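Local coordinates for uncharacterized protein Ta0194 (Thermoplasma acidophilum DSM 1728, PDB 3BDI) that is of unknown function but, as a member of the alpha/beta hydrolase superfamily of the ABHD14 type, is predicted to act as a hydrolase, at residues A46-N51 and E194-I199; S53-N58 and D202-L207. One frame throughout, in Å; residues are numbered along the deposited sequence. Where two conformers were deposited one is given.

Contact 1 (A46-N51 and E194-I199); sequences ADLFNN and EEFVRI
Val197 holds CG1 anti to its backbone N (chi1 166°) and CG2 anti to its carbonyl carbon, and this spreads the two methyls toward the segment 46-51, where the chain enters helix 48-53; there Asn51, with CG anti to its own carbonyl carbon (chi1 -79°), sets that atom beside Val197 CG1. The distance from Val197 CG1 to Asn51 CG is 3.7 Å, and the two side chains stand roughly square to each other. CG2 of Val197 lies between Ala46 and Leu48 and still touches the Asn51 amide nitrogen. It sits 3.3 Å from Ala46 O. On the Leu48 side it comes within 3.8 Å of CD2, the leucine and valine passing each other while pointing opposite ways. The other branch of Leu48, CD1, approaches the Phe196 ring obliquely, 4.1 Å from CE2. No hydrogen bond crosses between the segments. Instead Asn51 ND2 bonds to Ala46 O and Asp47 O of its own segment, two weak bonds that help set how the amide is turned. Deeper in, Leu48 and Phe196 both touch Met105 of strand 102-107. Two helices packed side by side on one face of the central sheet, as here, are characteristic of the alpha/beta hydrolase fold.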
loop_
_atom_site.group_PDB
_atom_site.type_symbol
_atom_site.label_atom_id
_atom_site.label_comp_id
_atom_site.label_asym_id
_atom_site.label_seq_id
_atom_site.Cartn_x
_atom_site.Cartn_y
_atom_site.Cartn_z
ATOM N N ALA A 46 -3.689 4.572 13.107
ATOM C CA ALA A 46 -2.791 5.665 12.823
ATOM C C ALA A 46 -3.448 6.854 12.171
ATOM O O ALA A 46 -2.763 7.799 11.729
ATOM C CB ALA A 46 -1.627 5.131 11.950
ATOM N N ASP A 47 -4.782 6.855 12.125
ATOM C CA ASP A 47 -5.545 7.989 11.603
ATOM C C ASP A 47 -5.022 8.386 10.218
ATOM O O ASP A 47 -4.849 9.569 9.921
ATOM C CB ASP A 47 -5.465 9.150 12.627
ATOM C CG ASP A 47 -6.501 10.272 12.404
ATOM O OD1 ASP A 47 -7.509 10.049 11.765
ATOM O OD2 ASP A 47 -6.240 11.394 12.898
ATOM N N LEU A 48 -4.781 7.408 9.329
ATOM C CA LEU A 48 -4.105 7.690 8.052
ATOM C C LEU A 48 -4.903 8.509 7.084
ATOM O O LEU A 48 -4.334 9.264 6.312
ATOM C CB LEU A 48 -3.599 6.412 7.414
ATOM C CG LEU A 48 -2.577 5.579 8.182
ATOM C CD1 LEU A 48 -2.080 4.398 7.334
ATOM C CD2 LEU A 48 -1.397 6.450 8.588
ATOM N N PHE A 49 -6.234 8.422 7.140
ATOM C CA PHE A 49 -7.028 9.190 6.194
ATOM C C PHE A 49 -6.852 10.678 6.476
ATOM O O PHE A 49 -6.500 11.436 5.573
ATOM C CB PHE A 49 -8.517 8.779 6.145
ATOM C CG PHE A 49 -8.711 7.332 5.796
ATOM C CD1 PHE A 49 -8.696 6.360 6.807
ATOM C CD2 PHE A 49 -8.891 6.946 4.493
ATOM C CE1 PHE A 49 -8.860 5.019 6.538
ATOM C CE2 PHE A 49 -9.018 5.556 4.201
ATOM C CZ PHE A 49 -8.973 4.614 5.248
ATOM N N ASN A 50 -7.057 11.067 7.723
ATOM C CA ASN A 50 -6.888 12.474 8.096
ATOM C C ASN A 50 -5.442 12.902 7.900
ATOM O O ASN A 50 -5.198 13.998 7.384
ATOM C CB ASN A 50 -7.376 12.785 9.498
ATOM C CG ASN A 50 -8.852 12.771 9.608
ATOM O OD1 ASN A 50 -9.540 13.498 8.872
ATOM N ND2 ASN A 50 -9.382 11.958 10.533
ATOM N N ASN A 51 -4.479 12.111 8.317
ATOM C CA ASN A 51 -3.079 12.537 8.195
ATOM C C ASN A 51 -2.578 12.713 6.759
ATOM O O ASN A 51 -1.764 13.620 6.469
ATOM C CB ASN A 51 -2.152 11.599 8.975
ATOM C CG ASN A 51 -2.171 11.888 10.458
ATOM O OD1 ASN A 51 -1.810 12.995 10.870
ATOM N ND2 ASN A 51 -2.435 10.885 11.256
ATOM N N GLU A 194 2.298 6.679 15.733
ATOM C CA GLU A 194 2.770 8.063 15.654
ATOM C C GLU A 194 4.015 8.171 14.793
ATOM O O GLU A 194 4.099 9.019 13.902
ATOM C CB GLU A 194 2.990 8.648 17.058
ATOM C CG GLU A 194 1.695 8.966 17.803
ATOM N N GLU A 195 4.973 7.290 15.027
ATOM C CA GLU A 195 6.211 7.290 14.269
ATOM C C GLU A 195 5.964 6.875 12.815
ATOM O O GLU A 195 6.507 7.465 11.907
ATOM C CB GLU A 195 7.264 6.414 14.940
ATOM C CG GLU A 195 8.652 6.510 14.368
ATOM C CD GLU A 195 9.305 7.905 14.437
ATOM O OE1 GLU A 195 8.745 8.895 14.993
ATOM O OE2 GLU A 195 10.412 7.977 13.873
ATOM N N PHE A 196 5.064 5.926 12.599
ATOM C CA PHE A 196 4.643 5.582 11.261
ATOM C C PHE A 196 4.134 6.800 10.495
ATOM O O PHE A 196 4.502 6.989 9.312
ATOM C CB PHE A 196 3.604 4.460 11.283
ATOM C CG PHE A 196 3.289 3.937 9.914
ATOM C CD1 PHE A 196 4.055 2.950 9.358
ATOM C CD2 PHE A 196 2.258 4.478 9.169
ATOM C CE1 PHE A 196 3.799 2.493 8.059
ATOM C CE2 PHE A 196 1.969 4.009 7.873
ATOM C CZ PHE A 196 2.768 3.032 7.321
ATOM N N VAL A 197 3.260 7.597 11.115
ATOM C CA VAL A 197 2.752 8.793 10.509
ATOM C C VAL A 197 3.862 9.801 10.270
ATOM O O VAL A 197 3.942 10.389 9.175
ATOM C CB VAL A 197 1.638 9.390 11.339
ATOM C CG1 VAL A 197 1.306 10.811 10.917
ATOM C CG2 VAL A 197 0.401 8.486 11.235
ATOM N N ARG A 198 4.743 10.003 11.234
ATOM C CA ARG A 198 5.782 11.036 11.065
ATOM C C ARG A 198 6.637 10.717 9.849
ATOM O O ARG A 198 6.923 11.584 9.015
ATOM C CB ARG A 198 6.649 11.094 12.316
ATOM C CG ARG A 198 7.611 12.279 12.326
ATOM C CD ARG A 198 8.518 12.308 13.546
ATOM N NE ARG A 198 9.503 11.225 13.535
ATOM C CZ ARG A 198 10.567 11.161 12.733
ATOM N NH1 ARG A 198 10.832 12.128 11.862
ATOM N NH2 ARG A 198 11.388 10.123 12.808
ATOM N N ILE A 199 7.049 9.460 9.730
ATOM C CA ILE A 199 7.945 9.031 8.663
ATOM C C ILE A 199 7.220 9.052 7.306
ATOM O O ILE A 199 7.763 9.534 6.291
ATOM C CB ILE A 199 8.517 7.623 8.935
ATOM C CG1 ILE A 199 9.481 7.655 10.121
ATOM C CG2 ILE A 199 9.181 7.022 7.661
ATOM C CD1 ILE A 199 9.611 6.250 10.721
#

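Contact 2 (S53-N58 and D202-L207); sequences SKIGYN and DFLRNL
This is a partly buried, mainly apolar contact between the turn that leads from helix 48-53 into strand 57-62 and the C-terminal end of helix 193-205, with one bridging water. Ile55 and Tyr57 come from the turn and strand. Ile55 CG1 takes the crowded position between the backbone N and the carbonyl carbon (chi1 59°), and an extended second torsion (166°) carries CD1 outward to Leu204 CB, 3.5 Å away, with the two side chains nearly perpendicular. Its other branch, CG2, rests over one face of the Arg205 guanidinium in the conformer described, offset toward the rim and 3.5 Å from Arg205 NH2. That arginine is extended as far as NE and then bent at chi4 (-85°), which brings CZ to the methyl; a second conformer and a crystal neighbour make this part of the contact less certain.

Tyr57 lies obliquely across Leu204, with CE1 3.8 Å from Leu204 CB and OH 3.7 Å from Leu204 CD2. Leu207 CD2 also approaches that hydroxyl, at 3.8 Å. A water bridges the two segments: it lies 2.8 Å from Tyr57 OH and donates to Leu204 O at 2.7 Å, giving a carbonyl near the helix end a polar partner. Gly56, with positive phi, is the C-prime residue of the Schellman motif that ends helix 48-53 and turns the chain into the strand. Beneath, Tyr57 and Leu204 both pack on Ile30 of strand 28-33 and Val103 of strand 102-107, while the terminal carboxylate of Leu207 forms a salt bridge with Lys149, just before strand 150-155.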
loop_
_atom_site.group_PDB
_atom_site.type_symbol
_atom_site.label_atom_id
_atom_site.label_comp_id
_atom_site.label_asym_id
_atom_site.label_seq_id
_atom_site.Cartn_x
_atom_site.Cartn_y
_atom_site.Cartn_z
ATOM N N SER A 53 -4.705 13.196 4.090
ATOM C CA SER A 53 -5.552 14.225 3.511
ATOM C C SER A 53 -5.042 15.636 3.815
ATOM O O SER A 53 -5.191 16.554 3.016
ATOM C CB SER A 53 -6.985 14.057 4.014
ATOM O OG SER A 53 -7.829 14.947 3.360
ATOM N N LYS A 54 -4.470 15.816 5.002
ATOM C CA LYS A 54 -4.026 17.128 5.444
ATOM C C LYS A 54 -2.799 17.597 4.680
ATOM O O LYS A 54 -2.485 18.806 4.777
ATOM C CB LYS A 54 -3.744 17.097 6.949
ATOM C CG LYS A 54 -5.003 17.292 7.758
ATOM C CD LYS A 54 -4.787 17.000 9.248
ATOM C CE LYS A 54 -5.993 17.495 10.036
ATOM N NZ LYS A 54 -5.800 17.316 11.516
ATOM N N ILE A 55 -2.106 16.702 3.977
ATOM C CA ILE A 55 -0.976 17.078 3.088
ATOM C C ILE A 55 -1.412 16.993 1.608
ATOM O O ILE A 55 -0.567 16.841 0.732
ATOM C CB ILE A 55 0.360 16.287 3.387
ATOM C CG1 ILE A 55 0.195 14.779 3.243
ATOM C CG2 ILE A 55 0.848 16.620 4.819
ATOM C CD1 ILE A 55 1.472 13.976 3.184
ATOM N N GLY A 56 -2.723 17.069 1.351
ATOM C CA GLY A 56 -3.264 17.201 -0.006
ATOM C C GLY A 56 -3.433 15.950 -0.856
ATOM O O GLY A 56 -3.647 16.059 -2.060
ATOM N N TYR A 57 -3.357 14.767 -0.237
ATOM C CA TYR A 57 -3.645 13.498 -0.922
ATOM C C TYR A 57 -5.122 13.071 -0.780
ATOM O O TYR A 57 -5.716 13.117 0.295
ATOM C CB TYR A 57 -2.723 12.371 -0.409
ATOM C CG TYR A 57 -1.291 12.425 -0.901
ATOM C CD1 TYR A 57 -0.359 13.309 -0.326
ATOM C CD2 TYR A 57 -0.815 11.630 -1.925
ATOM C CE1 TYR A 57 0.964 13.370 -0.767
ATOM C CE2 TYR A 57 0.513 11.683 -2.360
ATOM C CZ TYR A 57 1.423 12.589 -1.827
ATOM O OH TYR A 57 2.744 12.608 -2.234
ATOM N N ASN A 58 -5.730 12.659 -1.895
ATOM C CA ASN A 58 -6.954 11.859 -1.872
ATOM C C ASN A 58 -6.538 10.459 -1.426
ATOM O O ASN A 58 -5.591 9.906 -1.956
ATOM C CB ASN A 58 -7.604 11.839 -3.253
ATOM C CG ASN A 58 -8.375 13.099 -3.529
ATOM O OD1 ASN A 58 -8.718 13.844 -2.624
ATOM N ND2 ASN A 58 -8.720 13.295 -4.782
ATOM N N ASP A 202 6.456 12.630 6.157
ATOM C CA ASP A 202 7.664 13.295 5.697
ATOM C C ASP A 202 8.039 12.827 4.271
ATOM O O ASP A 202 8.380 13.641 3.397
ATOM C CB ASP A 202 8.790 13.008 6.651
ATOM C CG ASP A 202 10.011 13.738 6.300
ATOM O OD1 ASP A 202 10.072 14.981 6.521
ATOM O OD2 ASP A 202 10.878 13.080 5.749
ATOM N N PHE A 203 7.983 11.514 4.006
ATOM C CA PHE A 203 8.234 10.999 2.693
ATOM C C PHE A 203 7.305 11.584 1.639
ATOM O O PHE A 203 7.713 12.009 0.573
ATOM C CB PHE A 203 8.116 9.462 2.719
ATOM C CG PHE A 203 8.191 8.809 1.366
ATOM C CD1 PHE A 203 9.397 8.628 0.713
ATOM C CD2 PHE A 203 7.063 8.319 0.738
ATOM C CE1 PHE A 203 9.426 8.044 -0.512
ATOM C CE2 PHE A 203 7.121 7.719 -0.481
ATOM C CZ PHE A 203 8.309 7.584 -1.096
ATOM N N LEU A 204 6.002 11.586 1.937
ATOM C CA LEU A 204 5.024 12.063 0.971
ATOM C C LEU A 204 5.170 13.552 0.723
ATOM O O LEU A 204 4.971 14.027 -0.420
ATOM C CB LEU A 204 3.593 11.735 1.447
ATOM C CG LEU A 204 3.253 10.279 1.486
ATOM C CD1 LEU A 204 1.892 9.983 2.199
ATOM C CD2 LEU A 204 3.183 9.687 0.050
ATOM N N ARG A 205 5.489 14.323 1.752
ATOM C CA ARG A 205 5.653 15.775 1.558
ATOM C C ARG A 205 6.728 16.036 0.491
ATOM O O ARG A 205 6.636 16.955 -0.307
ATOM C CB ARG A 205 6.002 16.524 2.867
ATOM C CG ARG A 205 4.795 16.835 3.866
ATOM C CD ARG A 205 5.154 17.776 5.048
ATOM N NE ARG A 205 4.004 18.136 5.914
ATOM C CZ ARG A 205 3.133 19.141 5.701
ATOM N NH1 ARG A 205 3.188 19.946 4.629
ATOM N NH2 ARG A 205 2.172 19.325 6.594
ATOM N N ASN A 206 7.748 15.158 0.482
ATOM C CA ASN A 206 9.017 15.431 -0.238
ATOM C C ASN A 206 9.127 14.654 -1.508
ATOM O O ASN A 206 10.206 14.604 -2.139
ATOM C CB ASN A 206 10.195 15.156 0.694
ATOM C CG ASN A 206 10.329 16.217 1.727
ATOM O OD1 ASN A 206 10.432 17.371 1.377
ATOM N ND2 ASN A 206 10.262 15.858 3.004
ATOM N N LEU A 207 7.998 14.082 -1.911
ATOM C CA LEU A 207 7.918 13.279 -3.146
ATOM C C LEU A 207 7.954 14.170 -4.366
ATOM O O LEU A 207 7.180 15.121 -4.515
ATOM C CB LEU A 207 6.670 12.348 -3.121
ATOM C CG LEU A 207 6.641 11.156 -4.083
ATOM C CD1 LEU A 207 7.855 10.310 -4.008
ATOM C CD2 LEU A 207 5.420 10.300 -3.743
ATOM O OXT LEU A 207 8.799 13.992 -5.256
HETATM O O HOH W 1 3.129 15.376 -1.903
#

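In the fold
Both contacts join helix 193-205 to the unit made of helix 48-53 and strand 57-62, contact 1 nearer the start of the long helix and contact 2 at its C-terminal end, their centres 11 Å apart. Contact 1 is the more buried, a helix meeting the start of another and the residue before it, through aliphatic and aromatic groups and an amide that bonds within its own segment. Contact 2 is partly open to solvent: a turn and a strand start meet the helix end, and a guanidinium and a bridging water join the apolar groups. In both, the inward side chains reach strand 102-107, at Met105 in contact 1 and Val103 in contact 2, so the sheet is their common floor.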